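Local coordinates for protein dextranase (Pseudarthrobacter oxydans, PDB 6NZS) that hydrolyses internal alpha-1,6-glucosidic linkages of dextran as an endo-acting glycoside hydrolase of family 49, at residues 482-494 and 509-523. Sequence-based numbering, arbitrary orientation.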
loop_
_atom_site.group_PDB
_atom_site.type_symbol
_atom_site.label_atom_id
_atom_site.label_comp_id
_atom_site.label_asym_id
_atom_site.label_seq_id
_atom_site.Cartn_x
_atom_site.Cartn_y
_atom_site.Cartn_z
ATOM N N GLU A 482 -8.846 2.415 -11.605
ATOM C CA GLU A 482 -8.438 2.706 -12.977
ATOM C C GLU A 482 -8.082 1.423 -13.719
ATOM O O GLU A 482 -7.526 0.487 -13.135
ATOM C CB GLU A 482 -7.254 3.676 -12.985
ATOM C CG GLU A 482 -7.564 4.984 -12.244
ATOM C CD GLU A 482 -6.782 6.169 -12.769
ATOM O OE1 GLU A 482 -6.507 6.237 -13.986
ATOM O OE2 GLU A 482 -6.456 7.054 -11.961
ATOM N N GLY A 483 -8.404 1.390 -15.014
ATOM C CA GLY A 483 -8.225 0.157 -15.767
ATOM C C GLY A 483 -9.211 -0.928 -15.335
ATOM O O GLY A 483 -10.262 -0.668 -14.741
ATOM N N MET A 484 -8.848 -2.173 -15.641
ATOM C CA MET A 484 -9.707 -3.322 -15.374
ATOM C C MET A 484 -9.504 -3.864 -13.965
ATOM O O MET A 484 -8.396 -3.845 -13.429
ATOM C CB MET A 484 -9.383 -4.453 -16.353
ATOM C CG MET A 484 -9.630 -4.113 -17.801
ATOM S SD MET A 484 -9.204 -5.488 -18.900
ATOM C CE MET A 484 -7.433 -5.529 -18.753
ATOM N N THR A 485 -10.589 -4.358 -13.366
ATOM C CA THR A 485 -10.492 -5.096 -12.107
ATOM C C THR A 485 -11.424 -6.297 -12.162
ATOM O O THR A 485 -12.132 -6.520 -13.152
ATOM C CB THR A 485 -10.733 -4.217 -10.869
ATOM O OG1 THR A 485 -10.258 -4.903 -9.706
ATOM C CG2 THR A 485 -12.217 -3.895 -10.681
ATOM N N ASN A 486 -11.415 -7.081 -11.080
ATOM C CA ASN A 486 -12.156 -8.341 -11.060
ATOM C C ASN A 486 -13.545 -8.239 -10.439
ATOM O O ASN A 486 -14.493 -8.816 -10.987
ATOM C CB ASN A 486 -11.338 -9.486 -10.431
ATOM C CG ASN A 486 -11.075 -9.303 -8.950
ATOM O OD1 ASN A 486 -10.991 -8.179 -8.441
ATOM N ND2 ASN A 486 -10.907 -10.423 -8.246
ATOM N N CYS A 487 -13.708 -7.534 -9.318
ATOM C CA CYS A 487 -15.014 -7.499 -8.659
ATOM C C CYS A 487 -15.069 -6.322 -7.695
ATOM O O CYS A 487 -14.044 -5.854 -7.200
ATOM C CB CYS A 487 -15.340 -8.821 -7.943
ATOM S SG CYS A 487 -14.039 -9.477 -6.880
ATOM N N ALA A 488 -16.294 -5.859 -7.425
ATOM C CA ALA A 488 -16.489 -4.674 -6.591
ATOM C C ALA A 488 -16.442 -4.987 -5.098
ATOM O O ALA A 488 -15.663 -4.380 -4.359
ATOM C CB ALA A 488 -17.807 -3.981 -6.947
ATOM N N ILE A 489 -17.288 -5.903 -4.627
ATOM C CA ILE A 489 -17.470 -6.072 -3.184
ATOM C C ILE A 489 -17.925 -7.488 -2.858
ATOM O O ILE A 489 -18.865 -8.008 -3.466
ATOM C CB ILE A 489 -18.432 -5.006 -2.615
ATOM C CG1 ILE A 489 -18.574 -5.161 -1.105
ATOM C CG2 ILE A 489 -19.793 -5.067 -3.299
ATOM C CD1 ILE A 489 -19.143 -3.906 -0.426
ATOM N N ARG A 490 -17.274 -8.107 -1.872
ATOM C CA ARG A 490 -17.727 -9.389 -1.342
ATOM C C ARG A 490 -17.750 -9.290 0.171
ATOM O O ARG A 490 -16.699 -9.148 0.801
ATOM C CB ARG A 490 -16.855 -10.556 -1.809
ATOM C CG ARG A 490 -17.187 -10.993 -3.226
ATOM C CD ARG A 490 -16.251 -12.060 -3.771
ATOM N NE ARG A 490 -16.440 -12.125 -5.214
ATOM C CZ ARG A 490 -15.633 -12.747 -6.067
ATOM N NH1 ARG A 490 -14.574 -13.411 -5.634
ATOM N NH2 ARG A 490 -15.895 -12.689 -7.368
ATOM N N VAL A 491 -18.942 -9.370 0.748
ATOM C CA VAL A 491 -19.114 -9.308 2.193
ATOM C C VAL A 491 -19.624 -10.661 2.663
ATOM O O VAL A 491 -20.786 -11.007 2.428
ATOM C CB VAL A 491 -20.078 -8.182 2.586
ATOM C CG1 VAL A 491 -20.346 -8.202 4.094
ATOM C CG2 VAL A 491 -19.508 -6.824 2.165
ATOM N N TYR A 492 -18.756 -11.426 3.316
ATOM C CA TYR A 492 -19.164 -12.610 4.072
ATOM C C TYR A 492 -19.263 -12.143 5.517
ATOM O O TYR A 492 -18.252 -12.022 6.213
ATOM C CB TYR A 492 -18.177 -13.756 3.852
ATOM C CG TYR A 492 -17.997 -13.992 2.370
ATOM C CD1 TYR A 492 -18.959 -14.669 1.630
ATOM C CD2 TYR A 492 -16.906 -13.457 1.696
ATOM C CE1 TYR A 492 -18.817 -14.837 0.256
ATOM C CE2 TYR A 492 -16.754 -13.615 0.346
ATOM C CZ TYR A 492 -17.703 -14.313 -0.369
ATOM O OH TYR A 492 -17.551 -14.457 -1.731
ATOM N N ALA A 493 -20.485 -11.814 5.943
ATOM C CA ALA A 493 -20.676 -11.110 7.208
ATOM C C ALA A 493 -20.453 -12.049 8.383
ATOM O O ALA A 493 -21.192 -13.023 8.559
ATOM C CB ALA A 493 -22.074 -10.503 7.274
ATOM N N LEU A 494 -19.439 -11.746 9.187
ATOM C CA LEU A 494 -19.136 -12.493 10.397
ATOM C C LEU A 494 -19.680 -11.809 11.639
ATOM O O LEU A 494 -19.524 -12.338 12.746
ATOM C CB LEU A 494 -17.626 -12.710 10.526
ATOM C CG LEU A 494 -16.969 -13.473 9.368
ATOM C CD1 LEU A 494 -15.454 -13.464 9.522
ATOM C CD2 LEU A 494 -17.504 -14.899 9.296
ATOM N N ALA A 509 -13.446 -0.554 -15.845
ATOM C CA ALA A 509 -13.846 -1.693 -16.660
ATOM C C ALA A 509 -13.691 -2.964 -15.844
ATOM O O ALA A 509 -12.911 -3.018 -14.887
ATOM C CB ALA A 509 -12.982 -1.795 -17.927
ATOM N N TRP A 510 -14.445 -3.990 -16.235
ATOM C CA TRP A 510 -14.147 -5.330 -15.748
ATOM C C TRP A 510 -13.070 -5.966 -16.615
ATOM O O TRP A 510 -12.861 -5.592 -17.773
ATOM C CB TRP A 510 -15.390 -6.224 -15.790
ATOM C CG TRP A 510 -16.542 -5.709 -14.988
ATOM C CD1 TRP A 510 -17.800 -5.431 -15.451
ATOM C CD2 TRP A 510 -16.560 -5.433 -13.580
ATOM N NE1 TRP A 510 -18.594 -4.980 -14.421
ATOM C CE2 TRP A 510 -17.859 -4.975 -13.263
ATOM C CE3 TRP A 510 -15.606 -5.520 -12.562
ATOM C CZ2 TRP A 510 -18.222 -4.594 -11.965
ATOM C CZ3 TRP A 510 -15.965 -5.145 -11.276
ATOM C CH2 TRP A 510 -17.265 -4.687 -10.987
ATOM N N ASN A 511 -12.395 -6.957 -16.049
ATOM C CA ASN A 511 -11.360 -7.684 -16.777
ATOM C C ASN A 511 -11.980 -8.765 -17.669
ATOM O O ASN A 511 -13.202 -8.863 -17.830
ATOM C CB ASN A 511 -10.292 -8.195 -15.813
ATOM C CG ASN A 511 -10.816 -9.255 -14.841
ATOM O OD1 ASN A 511 -11.805 -9.939 -15.107
ATOM N ND2 ASN A 511 -10.138 -9.394 -13.706
ATOM N N GLY A 512 -11.133 -9.593 -18.271
ATOM C CA GLY A 512 -11.572 -10.601 -19.219
ATOM C C GLY A 512 -12.055 -11.925 -18.652
ATOM O O GLY A 512 -12.309 -12.862 -19.421
ATOM N N LEU A 513 -12.202 -12.045 -17.336
ATOM C CA LEU A 513 -12.706 -13.276 -16.743
ATOM C C LEU A 513 -14.182 -13.458 -17.094
ATOM O O LEU A 513 -14.855 -12.538 -17.564
ATOM C CB LEU A 513 -12.564 -13.208 -15.223
ATOM C CG LEU A 513 -11.132 -13.102 -14.705
ATOM C CD1 LEU A 513 -11.143 -12.850 -13.216
ATOM C CD2 LEU A 513 -10.353 -14.377 -15.036
ATOM N N ASP A 514 -14.690 -14.667 -16.854
ATOM C CA ASP A 514 -16.125 -14.884 -16.982
ATOM C C ASP A 514 -16.860 -14.007 -15.973
ATOM O O ASP A 514 -16.361 -13.740 -14.874
ATOM C CB ASP A 514 -16.477 -16.335 -16.659
ATOM C CG ASP A 514 -16.016 -17.312 -17.717
ATOM O OD1 ASP A 514 -15.310 -16.919 -18.665
ATOM O OD2 ASP A 514 -16.374 -18.503 -17.588
ATOM N N TRP A 515 -18.079 -13.591 -16.324
ATOM C CA TRP A 515 -18.814 -12.727 -15.400
ATOM C C TRP A 515 -19.095 -13.413 -14.066
ATOM O O TRP A 515 -19.197 -12.738 -13.040
ATOM C CB TRP A 515 -20.075 -12.109 -16.028
ATOM C CG TRP A 515 -21.071 -13.052 -16.666
ATOM C CD1 TRP A 515 -21.197 -13.323 -18.002
ATOM C CD2 TRP A 515 -22.100 -13.801 -16.007
ATOM N NE1 TRP A 515 -22.230 -14.202 -18.211
ATOM C CE2 TRP A 515 -22.798 -14.517 -17.005
ATOM C CE3 TRP A 515 -22.496 -13.941 -14.674
ATOM C CZ2 TRP A 515 -23.869 -15.362 -16.711
ATOM C CZ3 TRP A 515 -23.566 -14.789 -14.381
ATOM C CH2 TRP A 515 -24.232 -15.489 -15.398
ATOM N N THR A 516 -19.180 -14.747 -14.049
ATOM C CA THR A 516 -19.357 -15.465 -12.790
ATOM C C THR A 516 -18.185 -15.249 -11.835
ATOM O O THR A 516 -18.371 -15.283 -10.611
ATOM C CB THR A 516 -19.559 -16.956 -13.071
ATOM O OG1 THR A 516 -18.531 -17.421 -13.954
ATOM C CG2 THR A 516 -20.908 -17.193 -13.720
ATOM N N SER A 517 -16.975 -15.024 -12.363
ATOM C CA SER A 517 -15.808 -14.771 -11.528
ATOM C C SER A 517 -15.760 -13.339 -11.031
ATOM O O SER A 517 -14.911 -13.017 -10.192
ATOM C CB SER A 517 -14.517 -15.033 -12.315
ATOM O OG SER A 517 -14.461 -16.359 -12.809
ATOM N N GLN A 518 -16.625 -12.477 -11.555
ATOM C CA GLN A 518 -16.634 -11.057 -11.241
ATOM C C GLN A 518 -17.761 -10.684 -10.295
ATOM O O GLN A 518 -18.006 -9.492 -10.073
ATOM C CB GLN A 518 -16.746 -10.263 -12.542
ATOM C CG GLN A 518 -15.602 -10.574 -13.488
ATOM C CD GLN A 518 -15.779 -9.981 -14.863
ATOM O OE1 GLN A 518 -16.903 -9.788 -15.344
ATOM N NE2 GLN A 518 -14.658 -9.699 -15.524
ATOM N N VAL A 519 -18.420 -11.679 -9.701
ATOM C CA VAL A 519 -19.627 -11.428 -8.926
ATOM C C VAL A 519 -19.298 -10.700 -7.630
ATOM O O VAL A 519 -18.240 -10.901 -7.020
ATOM C CB VAL A 519 -20.334 -12.768 -8.651
ATOM C CG1 VAL A 519 -19.531 -13.622 -7.677
ATOM C CG2 VAL A 519 -21.750 -12.540 -8.122
ATOM N N SER A 520 -20.213 -9.834 -7.214
ATOM C CA SER A 520 -20.194 -9.250 -5.880
ATOM C C SER A 520 -21.167 -10.019 -4.990
ATOM O O SER A 520 -22.230 -10.445 -5.452
ATOM C CB SER A 520 -20.582 -7.775 -5.942
ATOM O OG SER A 520 -19.490 -6.991 -6.415
ATOM N N HIS A 521 -20.790 -10.207 -3.714
ATOM C CA HIS A 521 -21.527 -11.053 -2.778
ATOM C C HIS A 521 -21.901 -10.290 -1.513
ATOM O O HIS A 521 -21.193 -9.380 -1.077
ATOM C CB HIS A 521 -20.682 -12.261 -2.341
ATOM C CG HIS A 521 -20.726 -13.417 -3.292
ATOM N ND1 HIS A 521 -19.864 -14.487 -3.200
ATOM C CD2 HIS A 521 -21.523 -13.665 -4.359
ATOM C CE1 HIS A 521 -20.140 -15.356 -4.158
ATOM N NE2 HIS A 521 -21.140 -14.878 -4.876
ATOM N N LEU A 522 -23.015 -10.706 -0.910
ATOM C CA LEU A 522 -23.455 -10.207 0.393
ATOM C C LEU A 522 -24.177 -11.367 1.065
ATOM O O LEU A 522 -25.277 -11.740 0.635
ATOM C CB LEU A 522 -24.390 -9.020 0.218
ATOM C CG LEU A 522 -24.934 -8.383 1.503
ATOM C CD1 LEU A 522 -23.812 -7.760 2.343
ATOM C CD2 LEU A 522 -25.958 -7.332 1.153
ATOM N N LYS A 523 -23.558 -11.952 2.093
ATOM C CA LYS A 523 -24.051 -13.184 2.695
ATOM C C LYS A 523 -23.980 -13.070 4.208
ATOM O O LYS A 523 -23.034 -12.492 4.748
ATOM C CB LYS A 523 -23.196 -14.382 2.263
ATOM C CG LYS A 523 -23.202 -14.641 0.751
ATOM C CD LYS A 523 -22.466 -15.928 0.403
ATOM C CE LYS A 523 -22.525 -16.207 -1.090
ATOM N NZ LYS A 523 -23.903 -16.612 -1.512
HETATM O O HOH W 1 -12.087 -12.845 -9.645
HETATM O O HOH W 2 -18.491 -7.014 -9.017
#
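The Arg490 guanidinium meets the 509-523 segment edge-on: Val519 O lies 3° out of its plane and accepts from both NE (2.8 Å) and NH2, while Ser517 O, 3.0 Å from NH2, is met from above its carbonyl plane. Over one guanidinium face sits Cys487 SG, whose disulfide to Cys448 ties this coil to the preceding one. With CG beside its backbone N, the side chain runs back along its own strand toward these carbonyls; an alanine here would probably leave Val519 O without both donors and Ser517 O without its NH2 bond. The His521 ring has Lys523 CE over one face; Tyr492 OH hydrogen-bonds ND1 at 2.7 Å, the two rings rim to rim with planes at 81°. Trp510 has Thr485 O at its edge and sets CH2 4.1 Å from Ala488 CB. On the other side of the sheet, Val491 CB packs against Leu522 CD1 at 3.8 Å. A water bridges Ala488 N, Gln518 O and Ser520 OG. The axes of strands 489-493 and 521-523 run parallel (11°), approaching to 4.6 Å, with Val491 N bonded to His521 O; Thr485 N to Ala509 O pairs 484-485 with 509-510: successive coils of the right-handed parallel beta-helix of the family 49 catalytic domain.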